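Local coordinates for AT-less polyketide synthase (Streptomyces platensis subsp. rosaceus, PDB 4TKT), which probably catalyses decarboxylative Claisen condensation to extend the growing polyketide chain, as a ketosynthase domain of the AT-less isomigrastatin synthase, at residues R61-W66 and E227-S232; V460-S465 and V513-L518; A509-A514 and A538-G543. One frame throughout, in Å; residues are numbered along the deposited sequence.

Contact 1: R61-W66 and E227-S232; sequences RTYSKW and EGQFAS
Q229 meets Y63 where the chain has just left helix 220-227. Q229 is the first residue to leave the helical path, with positive phi, and its CA lies 3.2 Å from Y63 OH. The glutamine side chain bends at chi2 and crosses the tyrosine at about a right angle, its amide plane 77° from the ring. Q229 OE1 lies 3.8 Å from Y63 CE1, but its hydrogen-bonding partner is R56.

F230 turns away, and the next residue, A231, carries most of the contact. Its carbonyl oxygen accepts a short hydrogen bond of 2.5 Å from Y63 OH. The donor comes in at a C=O...O angle of 124°, a little out of the carbonyl plane, and A231 O sits at the edge of the tyrosine ring. A231 CB packs beside the phenol end, 3.8 Å from Y63 CZ, and reaches S64 CB at 3.7 Å; the same methyl rests on I225 of the helix.

At S232 the link becomes indirect. S64 OG, anti to its backbone N (chi1 174°), donates to a water at 2.9 Å, and that water donates in turn to S232 O at 3.1 Å. The S232 hydroxyl has its main partner in R236 O.

One tyrosine hydroxyl, one methyl and one bridging water thus tie two irregular segments together. This is loop-to-loop packing in the N-terminal half of a thiolase-fold ketosynthase, joining the chain ahead of strand 66-67 to the exit of helix 220-227.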
ATOM      1  N   ARG A  61      -5.216 -24.235 -23.144  1.00 41.15           N
ATOM      2  CA  ARG A  61      -3.829 -23.824 -22.975  1.00 36.12           C
ATOM      3  C   ARG A  61      -3.700 -22.313 -22.844  1.00 34.69           C
ATOM      4  O   ARG A  61      -4.687 -21.585 -22.949  1.00 35.09           O
ATOM      5  CB  ARG A  61      -2.976 -24.315 -24.147  1.00 38.23           C
ATOM      6  CG  ARG A  61      -2.924 -25.829 -24.301  1.00 42.91           C
ATOM      7  CD  ARG A  61      -2.237 -26.494 -23.117  1.00 40.79           C
ATOM      8  NE  ARG A  61      -2.151 -27.943 -23.280  1.00 57.82           N
ATOM      9  CZ  ARG A  61      -3.080 -28.798 -22.867  1.00 62.27           C
ATOM     10  NH1 ARG A  61      -4.173 -28.353 -22.261  1.00 65.01           N
ATOM     11  NH2 ARG A  61      -2.917 -30.100 -23.058  1.00 62.88           N
ATOM     12  N   THR A  62      -2.476 -21.853 -22.608  1.00 34.46           N
ATOM     13  CA  THR A  62      -2.177 -20.427 -22.548  1.00 33.17           C
ATOM     14  C   THR A  62      -0.775 -20.164 -23.084  1.00 34.37           C
ATOM     15  O   THR A  62       0.111 -21.009 -22.969  1.00 39.29           O
ATOM     16  CB  THR A  62      -2.291 -19.878 -21.114  1.00 34.01           C
ATOM     17  OG1 THR A  62      -2.022 -18.471 -21.118  1.00 35.11           O
ATOM     18  CG2 THR A  62      -1.307 -20.571 -20.191  1.00 32.26           C
ATOM     19  N   TYR A  63      -0.578 -18.992 -23.679  1.00 38.44           N
ATOM     20  CA  TYR A  63       0.708 -18.654 -24.278  1.00 38.28           C
ATOM     21  C   TYR A  63       1.509 -17.713 -23.385  1.00 38.45           C
ATOM     22  O   TYR A  63       2.613 -17.296 -23.734  1.00 40.80           O
ATOM     23  CB  TYR A  63       0.507 -18.038 -25.665  1.00 35.84           C
ATOM     24  CG  TYR A  63      -0.340 -16.790 -25.667  1.00 34.20           C
ATOM     25  CD1 TYR A  63      -1.728 -16.868 -25.665  1.00 37.92           C
ATOM     26  CD2 TYR A  63       0.246 -15.534 -25.676  1.00 33.87           C
ATOM     27  CE1 TYR A  63      -2.506 -15.727 -25.663  1.00 39.44           C
ATOM     28  CE2 TYR A  63      -0.521 -14.391 -25.675  1.00 39.18           C
ATOM     29  CZ  TYR A  63      -1.896 -14.491 -25.669  1.00 39.96           C
ATOM     30  OH  TYR A  63      -2.658 -13.345 -25.667  1.00 39.73           O
ATOM     31  N   SER A  64       0.946 -17.387 -22.228  1.00 35.42           N
ATOM     32  CA  SER A  64       1.644 -16.579 -21.237  1.00 36.18           C
ATOM     33  C   SER A  64       2.173 -17.457 -20.115  1.00 36.05           C
ATOM     34  O   SER A  64       1.474 -18.351 -19.636  1.00 39.44           O
ATOM     35  CB  SER A  64       0.723 -15.501 -20.667  1.00 37.14           C
ATOM     36  OG  SER A  64       1.361 -14.799 -19.615  1.00 40.24           O
ATOM     37  N   LYS A  65       3.408 -17.203 -19.695  1.00 36.87           N
ATOM     38  CA  LYS A  65       4.003 -17.947 -18.592  1.00 36.85           C
ATOM     39  C   LYS A  65       4.762 -17.019 -17.651  1.00 34.71           C
ATOM     40  O   LYS A  65       5.650 -17.451 -16.917  1.00 36.46           O
ATOM     41  CB  LYS A  65       4.934 -19.039 -19.122  1.00 36.62           C
ATOM     42  CG  LYS A  65       6.091 -18.524 -19.957  1.00 37.55           C
ATOM     43  CD  LYS A  65       7.037 -19.655 -20.323  1.00 40.72           C
ATOM     44  CE  LYS A  65       8.278 -19.140 -21.033  1.00 51.19           C
ATOM     45  NZ  LYS A  65       9.275 -20.226 -21.257  1.00 61.42           N
ATOM     46  N   TRP A  66       4.401 -15.741 -17.674  1.00 34.34           N
ATOM     47  CA  TRP A  66       5.079 -14.737 -16.865  1.00 32.29           C
ATOM     48  C   TRP A  66       4.123 -14.036 -15.908  1.00 33.61           C
ATOM     49  O   TRP A  66       2.903 -14.118 -16.062  1.00 33.66           O
ATOM     50  CB  TRP A  66       5.761 -13.707 -17.765  1.00 37.63           C
ATOM     51  CG  TRP A  66       6.698 -14.310 -18.757  1.00 39.21           C
ATOM     52  CD1 TRP A  66       8.024 -14.576 -18.576  1.00 36.35           C
ATOM     53  CD2 TRP A  66       6.383 -14.727 -20.091  1.00 38.79           C
ATOM     54  NE1 TRP A  66       8.554 -15.133 -19.714  1.00 37.95           N
ATOM     55  CE2 TRP A  66       7.568 -15.235 -20.659  1.00 42.54           C
ATOM     56  CE3 TRP A  66       5.214 -14.722 -20.858  1.00 37.41           C
ATOM     57  CZ2 TRP A  66       7.618 -15.731 -21.961  1.00 41.13           C
ATOM     58  CZ3 TRP A  66       5.267 -15.212 -22.153  1.00 41.80           C
ATOM     59  CH2 TRP A  66       6.460 -15.712 -22.690  1.00 39.92           C
ATOM     60  N   GLU A 227      -7.172 -17.465 -23.716  1.00 30.04           N
ATOM     61  CA  GLU A 227      -8.328 -17.633 -24.581  1.00 34.02           C
ATOM     62  C   GLU A 227      -8.777 -16.295 -25.156  1.00 34.34           C
ATOM     63  O   GLU A 227      -9.056 -16.183 -26.348  1.00 39.20           O
ATOM     64  CB  GLU A 227      -9.477 -18.286 -23.812  1.00 38.01           C
ATOM     65  CG  GLU A 227     -10.654 -18.686 -24.679  1.00 50.40           C
ATOM     66  CD  GLU A 227     -11.869 -19.074 -23.862  1.00 65.67           C
ATOM     67  OE1 GLU A 227     -12.455 -20.144 -24.135  1.00 76.18           O
ATOM     68  OE2 GLU A 227     -12.244 -18.305 -22.952  1.00 68.14           O
ATOM     69  N   GLY A 228      -8.837 -15.280 -24.300  1.00 34.79           N
ATOM     70  CA  GLY A 228      -9.275 -13.960 -24.712  1.00 34.24           C
ATOM     71  C   GLY A 228      -8.188 -13.155 -25.396  1.00 40.20           C
ATOM     72  O   GLY A 228      -8.432 -12.042 -25.860  1.00 43.29           O
ATOM     73  N   GLN A 229      -6.988 -13.727 -25.453  1.00 43.09           N
ATOM     74  CA  GLN A 229      -5.837 -13.085 -26.080  1.00 30.88           C
ATOM     75  C   GLN A 229      -5.512 -11.735 -25.444  1.00 37.75           C
ATOM     76  O   GLN A 229      -5.063 -10.815 -26.126  1.00 39.43           O
ATOM     77  CB  GLN A 229      -6.073 -12.902 -27.579  1.00 38.83           C
ATOM     78  CG  GLN A 229      -6.582 -14.140 -28.287  1.00 47.95           C
ATOM     79  CD  GLN A 229      -5.555 -14.723 -29.224  1.00 54.79           C
ATOM     80  OE1 GLN A 229      -4.423 -14.990 -28.827  1.00 68.56           O
ATOM     81  NE2 GLN A 229      -5.937 -14.913 -30.480  1.00 48.21           N
ATOM     82  N   PHE A 230      -5.746 -11.618 -24.141  1.00 35.24           N
ATOM     83  CA  PHE A 230      -5.414 -10.394 -23.420  1.00 33.94           C
ATOM     84  C   PHE A 230      -3.942 -10.370 -23.029  1.00 34.49           C
ATOM     85  O   PHE A 230      -3.390  -9.315 -22.723  1.00 35.30           O
ATOM     86  CB  PHE A 230      -6.275 -10.243 -22.165  1.00 31.89           C
ATOM     87  CG  PHE A 230      -7.748 -10.194 -22.437  1.00 37.90           C
ATOM     88  CD1 PHE A 230      -8.309  -9.117 -23.105  1.00 39.69           C
ATOM     89  CD2 PHE A 230      -8.579 -11.214 -22.006  1.00 38.54           C
ATOM     90  CE1 PHE A 230      -9.669  -9.065 -23.350  1.00 40.44           C
ATOM     91  CE2 PHE A 230      -9.939 -11.169 -22.246  1.00 41.37           C
ATOM     92  CZ  PHE A 230     -10.486 -10.093 -22.920  1.00 41.33           C
ATOM     93  N   ALA A 231      -3.312 -11.540 -23.035  1.00 28.41           N
ATOM     94  CA  ALA A 231      -1.931 -11.661 -22.584  1.00 33.86           C
ATOM     95  C   ALA A 231      -0.943 -11.231 -23.662  1.00 37.90           C
ATOM     96  O   ALA A 231      -1.174 -11.453 -24.851  1.00 43.98           O
ATOM     97  CB  ALA A 231      -1.645 -13.086 -22.147  1.00 28.27           C
ATOM     98  N   SER A 232       0.156 -10.611 -23.240  1.00 35.90           N
ATOM     99  CA  SER A 232       1.226 -10.239 -24.160  1.00 38.97           C
ATOM    100  C   SER A 232       2.143 -11.429 -24.431  1.00 39.82           C
ATOM    101  O   SER A 232       2.351 -12.277 -23.564  1.00 35.03           O
ATOM    102  CB  SER A 232       2.032  -9.060 -23.610  1.00 34.89           C
ATOM    103  OG  SER A 232       2.509  -9.325 -22.301  1.00 32.05           O
TER
HETATM  104  O   HOH W   1       1.599 -12.023 -20.553  1.00 36.99           O

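Contact 2: V460-S465 and V513-L518; sequences VVVVLS and VAVSTL
V462 and V515 meet through their CG2 methyls because of their first torsions. In V462, CG1 is anti to the backbone N (chi1 174°), which leaves CG2 beside that N; in V515, chi1 of -71° leaves CG2 between the backbone N and the carbonyl carbon. The two methyls come within 4.0 Å of each other, V462 CG2 against V515 CG2, on a diagonal between two hydrogen-bonded pairs of an antiparallel beta ladder, V462-V513 and V460-V515.

The ladder joins strand 460-466, at one edge of a three-stranded sheet in the RhiE-like KS-MAT linker domain, with central strand 509-515. The two segments are strongly twisted, 145° apart in direction. Each of the two hydrogen-bonded pairs is closed by two N-H...O bonds, while V461 with A514 between them is a non-hydrogen-bonded pair.

V460, V462, V513 and V515 form one apolar face, where V462 CB lies 4.0 Å from V513 CG1. Helix 518-530 covers this valine surface with L521, and helix 493-502 adds L493, A497 and L500. V461 faces the reverse side and packs on A576 of helix 573-580, while V461 O takes a hydrogen bond from Q501.

After V515 the strand gives way to a short turn, and T517 serves as N-cap of helix 518-530. Back in the ladder, V460 O takes the hydrogen bond from V515 N at 2.9 Å, and A514 CA makes a CA-H...O contact with V460 O at 3.3 Å.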
ATOM      1  N   VAL A 460      15.621   9.813  26.396  1.00 48.57           N
ATOM      2  CA  VAL A 460      14.300   9.329  26.028  1.00 47.21           C
ATOM      3  C   VAL A 460      14.171   7.856  26.396  1.00 47.41           C
ATOM      4  O   VAL A 460      15.165   7.190  26.696  1.00 49.86           O
ATOM      5  CB  VAL A 460      14.023   9.509  24.521  1.00 48.21           C
ATOM      6  CG1 VAL A 460      14.256  10.951  24.111  1.00 41.28           C
ATOM      7  CG2 VAL A 460      14.897   8.568  23.702  1.00 40.43           C
ATOM      8  N   VAL A 461      12.946   7.346  26.377  1.00 39.13           N
ATOM      9  CA  VAL A 461      12.720   5.936  26.659  1.00 45.51           C
ATOM     10  C   VAL A 461      12.153   5.231  25.423  1.00 43.77           C
ATOM     11  O   VAL A 461      11.030   5.495  24.994  1.00 45.96           O
ATOM     12  CB  VAL A 461      11.785   5.749  27.878  1.00 50.32           C
ATOM     13  CG1 VAL A 461      10.648   6.756  27.850  1.00 54.36           C
ATOM     14  CG2 VAL A 461      11.264   4.318  27.950  1.00 37.68           C
ATOM     15  N   VAL A 462      12.962   4.348  24.843  1.00 40.65           N
ATOM     16  CA  VAL A 462      12.580   3.606  23.649  1.00 37.76           C
ATOM     17  C   VAL A 462      11.897   2.303  24.041  1.00 37.21           C
ATOM     18  O   VAL A 462      12.433   1.521  24.824  1.00 47.14           O
ATOM     19  CB  VAL A 462      13.803   3.305  22.754  1.00 47.76           C
ATOM     20  CG1 VAL A 462      13.413   2.402  21.593  1.00 37.85           C
ATOM     21  CG2 VAL A 462      14.417   4.597  22.242  1.00 38.83           C
ATOM     22  N   VAL A 463      10.714   2.071  23.484  1.00 38.81           N
ATOM     23  CA  VAL A 463       9.883   0.943  23.885  1.00 39.53           C
ATOM     24  C   VAL A 463       9.589   0.015  22.701  1.00 41.04           C
ATOM     25  O   VAL A 463       9.451   0.466  21.564  1.00 47.28           O
ATOM     26  CB  VAL A 463       8.571   1.454  24.530  1.00 39.75           C
ATOM     27  CG1 VAL A 463       7.343   0.765  23.952  1.00 40.08           C
ATOM     28  CG2 VAL A 463       8.634   1.313  26.038  1.00 36.16           C
ATOM     29  N   LEU A 464       9.510  -1.284  22.977  1.00 40.53           N
ATOM     30  CA  LEU A 464       9.318  -2.287  21.936  1.00 35.70           C
ATOM     31  C   LEU A 464       8.561  -3.497  22.477  1.00 35.47           C
ATOM     32  O   LEU A 464       8.889  -4.008  23.546  1.00 42.61           O
ATOM     33  CB  LEU A 464      10.673  -2.724  21.377  1.00 36.13           C
ATOM     34  CG  LEU A 464      10.820  -2.927  19.872  1.00 46.33           C
ATOM     35  CD1 LEU A 464      10.416  -1.668  19.122  1.00 50.72           C
ATOM     36  CD2 LEU A 464      12.254  -3.308  19.542  1.00 36.76           C
ATOM     37  N   SER A 465       7.549  -3.957  21.748  1.00 35.13           N
ATOM     38  CA  SER A 465       6.796  -5.137  22.175  1.00 38.80           C
ATOM     39  C   SER A 465       6.356  -6.018  21.005  1.00 40.57           C
ATOM     40  O   SER A 465       6.218  -5.550  19.876  1.00 35.96           O
ATOM     41  CB  SER A 465       5.575  -4.720  22.999  1.00 44.10           C
ATOM     42  OG  SER A 465       4.757  -3.808  22.288  1.00 46.95           O
ATOM     43  N   VAL A 513      14.259   0.752  27.030  1.00 37.85           N
ATOM     44  CA  VAL A 513      15.608   1.225  27.313  1.00 38.45           C
ATOM     45  C   VAL A 513      15.678   2.751  27.306  1.00 38.77           C
ATOM     46  O   VAL A 513      15.150   3.407  26.407  1.00 39.24           O
ATOM     47  CB  VAL A 513      16.629   0.650  26.302  1.00 44.98           C
ATOM     48  CG1 VAL A 513      16.189   0.922  24.870  1.00 43.05           C
ATOM     49  CG2 VAL A 513      18.021   1.205  26.562  1.00 45.30           C
ATOM     50  N   ALA A 514      16.320   3.311  28.328  1.00 44.03           N
ATOM     51  CA  ALA A 514      16.522   4.751  28.417  1.00 46.04           C
ATOM     52  C   ALA A 514      17.862   5.146  27.800  1.00 51.39           C
ATOM     53  O   ALA A 514      18.918   4.752  28.292  1.00 51.46           O
ATOM     54  CB  ALA A 514      16.446   5.208  29.862  1.00 39.73           C
ATOM     55  N   VAL A 515      17.815   5.919  26.719  1.00 51.17           N
ATOM     56  CA  VAL A 515      19.031   6.336  26.026  1.00 50.77           C
ATOM     57  C   VAL A 515      19.007   7.827  25.702  1.00 49.71           C
ATOM     58  O   VAL A 515      17.950   8.455  25.712  1.00 51.99           O
ATOM     59  CB  VAL A 515      19.237   5.545  24.714  1.00 43.87           C
ATOM     60  CG1 VAL A 515      19.613   4.103  25.008  1.00 43.26           C
ATOM     61  CG2 VAL A 515      17.990   5.609  23.851  1.00 41.25           C
ATOM     62  N   SER A 516      20.178   8.387  25.414  1.00 48.46           N
ATOM     63  CA  SER A 516      20.274   9.793  25.039  1.00 45.66           C
ATOM     64  C   SER A 516      21.035   9.966  23.725  1.00 51.09           C
ATOM     65  O   SER A 516      20.991  11.032  23.112  1.00 56.75           O
ATOM     66  CB  SER A 516      20.945  10.605  26.151  1.00 46.29           C
ATOM     67  OG  SER A 516      22.258  10.143  26.409  1.00 51.08           O
ATOM     68  N   THR A 517      21.726   8.914  23.295  1.00 52.09           N
ATOM     69  CA  THR A 517      22.431   8.935  22.016  1.00 51.20           C
ATOM     70  C   THR A 517      22.030   7.745  21.152  1.00 49.14           C
ATOM     71  O   THR A 517      21.720   6.670  21.664  1.00 43.59           O
ATOM     72  CB  THR A 517      23.962   8.913  22.194  1.00 51.51           C
ATOM     73  OG1 THR A 517      24.381   7.604  22.597  1.00 49.23           O
ATOM     74  CG2 THR A 517      24.404   9.939  23.231  1.00 46.52           C
ATOM     75  N   LEU A 518      22.046   7.945  19.839  1.00 50.10           N
ATOM     76  CA  LEU A 518      21.675   6.894  18.895  1.00 47.11           C
ATOM     77  C   LEU A 518      22.606   5.672  18.911  1.00 43.65           C
ATOM     78  O   LEU A 518      22.121   4.543  18.850  1.00 51.43           O
ATOM     79  CB  LEU A 518      21.600   7.461  17.475  1.00 47.74           C
ATOM     80  CG  LEU A 518      21.054   6.490  16.427  1.00 45.11           C
ATOM     81  CD1 LEU A 518      19.622   6.101  16.758  1.00 42.35           C
ATOM     82  CD2 LEU A 518      21.146   7.089  15.034  1.00 44.05           C
TER

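Contact 3: A509-A514 and A538-G543; sequences ARFAVA and AYFNPG
F511 reaches across to strand 538-541, touching the carbonyl oxygen of Y539 and the ring of F540. Starting from the backbone, F511 CB is 4.1 Å from Y539 O. The next atom, CG, stands anti to the backbone N (chi1 176°) and lies 4.0 Å from Y539 O. CD1 does most of the touching: F511 CD1 is 3.4 Å from Y539 O, and it also meets F540 CD1 at 4.0 Å. That second meeting falls at the edge of the F540 ring, near its plane, and the two phenylalanine side chains cross at about a right angle. Beyond CD1, F511 CE1 draws back to 4.1 Å from Y539 O, and the ring goes on to pack against C528 of helix 518-530 and L534.

A538 and V513 extend the same face, V513 CG2 touching A538 CB at 3.9 Å. F540 also rests on L472 of helix 469-482 and makes a cation-pi contact with R473.

On the reverse face lie R510, A512, Y539 and N541. Here helix 573-580 is the cover: Y539 lies on A573, E577 and T580, while the extended R510 leads away to W579, with NH1 bonded to W579 O and the guanidinium in a cation-pi contact with the indole.

Two backbone bonds close each of the pairs R510-N541 and A512-Y539. At the end of the strand, N541 OD1 accepts from G543 N at 2.8 Å in an Asx turn, the donor standing above the amide plane, 68° out of it.

Strands 509-515 and 538-541, nearly exactly antiparallel, are the centre and one edge of a three-stranded sheet, flanked by helices on both faces, that probably belongs to the RhiE-like KS-MAT linker domain.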
ATOM      1  N   ALA A 509       5.435  -9.723  25.182  1.00 42.27           N
ATOM      2  CA  ALA A 509       6.877  -9.613  25.372  1.00 41.44           C
ATOM      3  C   ALA A 509       7.320  -8.175  25.154  1.00 38.57           C
ATOM      4  O   ALA A 509       7.066  -7.597  24.098  1.00 35.54           O
ATOM      5  CB  ALA A 509       7.615 -10.550  24.430  1.00 43.79           C
ATOM      6  N   ARG A 510       7.986  -7.598  26.151  1.00 35.97           N
ATOM      7  CA  ARG A 510       8.294  -6.173  26.123  1.00 35.86           C
ATOM      8  C   ARG A 510       9.774  -5.856  26.313  1.00 46.54           C
ATOM      9  O   ARG A 510      10.526  -6.629  26.905  1.00 47.78           O
ATOM     10  CB  ARG A 510       7.473  -5.450  27.191  1.00 38.79           C
ATOM     11  CG  ARG A 510       5.976  -5.623  27.016  1.00 35.48           C
ATOM     12  CD  ARG A 510       5.182  -4.814  28.024  1.00 35.48           C
ATOM     13  NE  ARG A 510       3.752  -4.888  27.741  1.00 43.61           N
ATOM     14  CZ  ARG A 510       2.819  -4.213  28.402  1.00 44.73           C
ATOM     15  NH1 ARG A 510       3.161  -3.406  29.395  1.00 35.54           N
ATOM     16  NH2 ARG A 510       1.544  -4.345  28.067  1.00 35.20           N
ATOM     17  N   PHE A 511      10.176  -4.698  25.801  1.00 45.61           N
ATOM     18  CA  PHE A 511      11.547  -4.224  25.921  1.00 43.69           C
ATOM     19  C   PHE A 511      11.572  -2.703  26.019  1.00 41.04           C
ATOM     20  O   PHE A 511      10.982  -2.011  25.192  1.00 42.95           O
ATOM     21  CB  PHE A 511      12.387  -4.693  24.730  1.00 39.22           C
ATOM     22  CG  PHE A 511      13.793  -4.166  24.737  1.00 37.34           C
ATOM     23  CD1 PHE A 511      14.755  -4.733  25.557  1.00 38.55           C
ATOM     24  CD2 PHE A 511      14.155  -3.109  23.919  1.00 39.39           C
ATOM     25  CE1 PHE A 511      16.052  -4.254  25.565  1.00 38.26           C
ATOM     26  CE2 PHE A 511      15.452  -2.622  23.923  1.00 45.97           C
ATOM     27  CZ  PHE A 511      16.401  -3.197  24.747  1.00 43.32           C
ATOM     28  N   ALA A 512      12.249  -2.188  27.038  1.00 40.37           N
ATOM     29  CA  ALA A 512      12.364  -0.747  27.219  1.00 37.03           C
ATOM     30  C   ALA A 512      13.791  -0.360  27.582  1.00 37.55           C
ATOM     31  O   ALA A 512      14.456  -1.059  28.344  1.00 39.32           O
ATOM     32  CB  ALA A 512      11.396  -0.266  28.285  1.00 36.86           C
ATOM     33  N   VAL A 513      14.259   0.752  27.030  1.00 37.85           N
ATOM     34  CA  VAL A 513      15.608   1.225  27.313  1.00 38.45           C
ATOM     35  C   VAL A 513      15.678   2.751  27.306  1.00 38.77           C
ATOM     36  O   VAL A 513      15.150   3.407  26.407  1.00 39.24           O
ATOM     37  CB  VAL A 513      16.629   0.650  26.302  1.00 44.98           C
ATOM     38  CG1 VAL A 513      16.189   0.922  24.870  1.00 43.05           C
ATOM     39  CG2 VAL A 513      18.021   1.205  26.562  1.00 45.30           C
ATOM     40  N   ALA A 514      16.320   3.311  28.328  1.00 44.03           N
ATOM     41  CA  ALA A 514      16.522   4.751  28.417  1.00 46.04           C
ATOM     42  C   ALA A 514      17.862   5.146  27.800  1.00 51.39           C
ATOM     43  O   ALA A 514      18.918   4.752  28.292  1.00 51.46           O
ATOM     44  CB  ALA A 514      16.446   5.208  29.862  1.00 39.73           C
ATOM     45  N   ALA A 538      18.073  -0.647  30.806  1.00 43.68           N
ATOM     46  CA  ALA A 538      17.360  -1.453  29.821  1.00 41.79           C
ATOM     47  C   ALA A 538      16.658  -2.612  30.513  1.00 42.48           C
ATOM     48  O   ALA A 538      17.193  -3.197  31.454  1.00 51.35           O
ATOM     49  CB  ALA A 538      18.311  -1.962  28.751  1.00 41.78           C
ATOM     50  N   TYR A 539      15.455  -2.939  30.053  1.00 37.96           N
ATOM     51  CA  TYR A 539      14.642  -3.955  30.715  1.00 37.65           C
ATOM     52  C   TYR A 539      13.944  -4.858  29.703  1.00 45.44           C
ATOM     53  O   TYR A 539      13.436  -4.392  28.684  1.00 36.40           O
ATOM     54  CB  TYR A 539      13.615  -3.290  31.635  1.00 38.17           C
ATOM     55  CG  TYR A 539      14.206  -2.200  32.505  1.00 39.17           C
ATOM     56  CD1 TYR A 539      14.854  -2.507  33.693  1.00 39.72           C
ATOM     57  CD2 TYR A 539      14.126  -0.865  32.128  1.00 39.64           C
ATOM     58  CE1 TYR A 539      15.401  -1.513  34.487  1.00 49.77           C
ATOM     59  CE2 TYR A 539      14.668   0.133  32.914  1.00 49.02           C
ATOM     60  CZ  TYR A 539      15.306  -0.196  34.091  1.00 49.85           C
ATOM     61  OH  TYR A 539      15.846   0.798  34.873  1.00 53.78           O
ATOM     62  N   PHE A 540      13.928  -6.153  29.998  1.00 46.72           N
ATOM     63  CA  PHE A 540      13.389  -7.150  29.083  1.00 46.39           C
ATOM     64  C   PHE A 540      12.420  -8.086  29.800  1.00 47.87           C
ATOM     65  O   PHE A 540      12.634  -8.450  30.956  1.00 48.69           O
ATOM     66  CB  PHE A 540      14.529  -7.952  28.447  1.00 44.11           C
ATOM     67  CG  PHE A 540      14.075  -8.961  27.432  1.00 46.70           C
ATOM     68  CD1 PHE A 540      13.997  -8.625  26.092  1.00 51.29           C
ATOM     69  CD2 PHE A 540      13.739 -10.251  27.814  1.00 47.69           C
ATOM     70  CE1 PHE A 540      13.587  -9.550  25.156  1.00 55.73           C
ATOM     71  CE2 PHE A 540      13.322 -11.180  26.882  1.00 52.72           C
ATOM     72  CZ  PHE A 540      13.248 -10.830  25.551  1.00 55.12           C
ATOM     73  N   ASN A 541      11.357  -8.477  29.108  1.00 45.80           N
ATOM     74  CA  ASN A 541      10.385  -9.410  29.659  1.00 45.20           C
ATOM     75  C   ASN A 541       9.704 -10.222  28.564  1.00 45.39           C
ATOM     76  O   ASN A 541       9.072  -9.658  27.674  1.00 49.22           O
ATOM     77  CB  ASN A 541       9.337  -8.661  30.483  1.00 48.12           C
ATOM     78  CG  ASN A 541       8.174  -9.543  30.893  1.00 49.17           C
ATOM     79  OD1 ASN A 541       8.343 -10.733  31.156  1.00 51.95           O
ATOM     80  ND2 ASN A 541       6.981  -8.961  30.943  1.00 48.62           N
ATOM     81  N   PRO A 542       9.840 -11.556  28.626  1.00 43.54           N
ATOM     82  CA  PRO A 542       9.204 -12.476  27.678  1.00 42.98           C
ATOM     83  C   PRO A 542       7.685 -12.543  27.844  1.00 48.81           C
ATOM     84  O   PRO A 542       6.999 -13.073  26.974  1.00 54.06           O
ATOM     85  CB  PRO A 542       9.842 -13.829  28.016  1.00 40.70           C
ATOM     86  CG  PRO A 542      11.079 -13.501  28.779  1.00 41.61           C
ATOM     87  CD  PRO A 542      10.750 -12.262  29.542  1.00 42.93           C
ATOM     88  N   GLY A 543       7.175 -12.016  28.951  1.00 54.00           N
ATOM     89  CA  GLY A 543       5.748 -12.018  29.211  1.00 57.31           C
ATOM     90  C   GLY A 543       5.266 -13.328  29.802  1.00 64.99           C
ATOM     91  O   GLY A 543       4.062 -13.559  29.926  1.00 67.29           O
TER

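How the contacts relate
From the N terminus, contact 1 comes first, closing a long loop within the ketosynthase and tying the segment ahead of strand 66-67 to the end of helix 220-227. Contacts 2 and 3 both come after it, on the far side of the chain's centre; the nearest atoms of contacts 1 and 2 are about 37 Å apart. Contact 2 spans helices 469-482 and 493-502, and contact 3 opens on the strand where it ends, spanning helix 518-530. The two share V513 and A514 and set the strands side by side in the order 460-466, 509-515, 538-541. A probable hydrogen bond from F511 N to L464 O, 2.7 Å, joins them further.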